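Local coordinates for aspartyl-tRNA synthetase 2 (Thermus thermophilus, PDB 1N9W) that attaches aspartate to both tRNA(Asp) and tRNA(Asn), first activating the amino acid with ATP to aspartyl-AMP and then transferring it to the tRNA acceptor end, at the interface of chains A and B. Sequence-based numbering; all coordinates share one arbitrary frame. Chains: chain A/B, aspartyl-tRNA synthetase 2.

The interface of chains A and B. Residues chain A 148-150, 182, 185-186; chain B 412-413.
The ring of B:Phe413 takes A:Tyr182 on one face, with A:Ile185 at its edge and A:Met186 beyond its rim. Beside them is A:Pro150, the conserved proline of motif 1, the class II synthetase element that builds the homodimer interface. Over the centre of the B:Phe413 face stands the CD1–CE1 edge of A:Tyr182, with CD1 3.3 Å above the plane; the two rings are inclined at about 45°, so an edge meets a face rather than two faces stacking. The CG2 methyl of A:Ile185 meets the ring edge in plane, 3.9 Å from CE2. Beyond the CZ corner, on the side of the plane away from A:Tyr182, the thioether SD of A:Met186 comes 3.5 Å from CZ of B:Phe413; the bent, flexible chain brings a soft, polarisable sulfur against the rim. The rigid pyrrolidine of A:Pro150 turns CD towards one face of A:Tyr182 and also reaches CD1 of B:Phe413 at 3.9 Å, thus filling the corner between the rings. With CG anti to the carbonyl carbon (chi1 -46°), B:Phe413 directs its ring towards helix 180-190 of chain A. Replacing B:Phe413 by an alanine is likely to deprive A:Tyr182 CD1 of the face it rests on and A:Met186 SD of its aromatic neighbour, opening a gap beside A:Pro150. The CG2 methyl of A:Thr149 adds apolar contact at CE1 of B:Phe413. A water bridges B:Ala412 N (3.0 Å) and A:Phe148 O (2.9 Å); a small residue probably suits position B:Ala412, since the water lies close to its methyl.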
loop_
_atom_site.group_PDB
_atom_site.type_symbol
_atom_site.label_atom_id
_atom_site.label_comp_id
_atom_site.label_asym_id
_atom_site.label_seq_id
_atom_site.Cartn_x
_atom_site.Cartn_y
_atom_site.Cartn_z
ATOM N N PHE A 148 2.573 -1.997 -8.599
ATOM C CA PHE A 148 3.244 -0.717 -8.410
ATOM C C PHE A 148 3.759 -0.248 -9.753
ATOM O O PHE A 148 4.720 -0.795 -10.293
ATOM C CB PHE A 148 4.384 -0.872 -7.399
ATOM C CG PHE A 148 3.965 -1.553 -6.129
ATOM C CD1 PHE A 148 3.908 -2.941 -6.063
ATOM C CD2 PHE A 148 3.568 -0.811 -5.019
ATOM C CE1 PHE A 148 3.469 -3.580 -4.908
ATOM C CE2 PHE A 148 3.127 -1.448 -3.854
ATOM C CZ PHE A 148 3.074 -2.827 -3.799
ATOM N N THR A 149 3.106 0.771 -10.291
ATOM C CA THR A 149 3.470 1.297 -11.596
ATOM C C THR A 149 4.199 2.632 -11.509
ATOM O O THR A 149 4.218 3.279 -10.465
ATOM C CB THR A 149 2.222 1.458 -12.486
ATOM O OG1 THR A 149 1.345 2.430 -11.920
ATOM C CG2 THR A 149 1.488 0.125 -12.602
ATOM N N PRO A 150 4.825 3.052 -12.617
ATOM C CA PRO A 150 5.558 4.324 -12.648
ATOM C C PRO A 150 4.657 5.533 -12.401
ATOM O O PRO A 150 5.116 6.571 -11.916
ATOM C CB PRO A 150 6.166 4.329 -14.046
ATOM C CG PRO A 150 6.421 2.868 -14.286
ATOM C CD PRO A 150 5.128 2.247 -13.814
ATOM N N TYR A 182 -1.039 1.244 -18.028
ATOM C CA TYR A 182 -0.265 0.339 -17.193
ATOM C C TYR A 182 -1.199 -0.619 -16.465
ATOM O O TYR A 182 -0.962 -1.825 -16.456
ATOM C CB TYR A 182 0.586 1.114 -16.189
ATOM C CG TYR A 182 1.790 1.788 -16.806
ATOM C CD1 TYR A 182 2.648 1.082 -17.653
ATOM C CD2 TYR A 182 2.098 3.122 -16.516
ATOM C CE1 TYR A 182 3.781 1.683 -18.194
ATOM C CE2 TYR A 182 3.233 3.734 -17.052
ATOM C CZ TYR A 182 4.069 3.004 -17.890
ATOM O OH TYR A 182 5.206 3.586 -18.409
ATOM N N ILE A 185 -2.644 -3.090 -18.964
ATOM C CA ILE A 185 -1.654 -4.106 -19.287
ATOM C C ILE A 185 -1.582 -5.174 -18.186
ATOM O O ILE A 185 -1.569 -6.373 -18.468
ATOM C CB ILE A 185 -0.265 -3.467 -19.464
ATOM C CG1 ILE A 185 -0.253 -2.604 -20.727
ATOM C CG2 ILE A 185 0.809 -4.542 -19.545
ATOM C CD1 ILE A 185 1.111 -1.999 -21.056
ATOM N N MET A 186 -1.536 -4.738 -16.934
ATOM C CA MET A 186 -1.453 -5.688 -15.835
ATOM C C MET A 186 -2.711 -6.583 -15.724
ATOM O O MET A 186 -2.642 -7.690 -15.190
ATOM C CB MET A 186 -1.180 -4.926 -14.542
ATOM C CG MET A 186 0.217 -5.126 -13.946
ATOM S SD MET A 186 1.621 -5.235 -15.054
ATOM C CE MET A 186 2.198 -6.747 -14.475
ATOM N N ALA B 412 7.555 -4.036 -12.615
ATOM C CA ALA B 412 6.585 -4.242 -13.690
ATOM C C ALA B 412 7.018 -3.551 -14.979
ATOM O O ALA B 412 7.112 -4.178 -16.035
ATOM C CB ALA B 412 5.209 -3.732 -13.266
ATOM N N PHE B 413 7.281 -2.255 -14.890
ATOM C CA PHE B 413 7.700 -1.495 -16.059
ATOM C C PHE B 413 8.961 -0.678 -15.761
ATOM O O PHE B 413 8.882 0.520 -15.476
ATOM C CB PHE B 413 6.581 -0.556 -16.510
ATOM C CG PHE B 413 5.220 -1.206 -16.566
ATOM C CD1 PHE B 413 4.371 -1.173 -15.459
ATOM C CD2 PHE B 413 4.780 -1.833 -17.728
ATOM C CE1 PHE B 413 3.108 -1.751 -15.510
ATOM C CE2 PHE B 413 3.520 -2.416 -17.790
ATOM C CZ PHE B 413 2.680 -2.372 -16.679
HETATM O O HOH W 1 6.203 -3.226 -10.107
#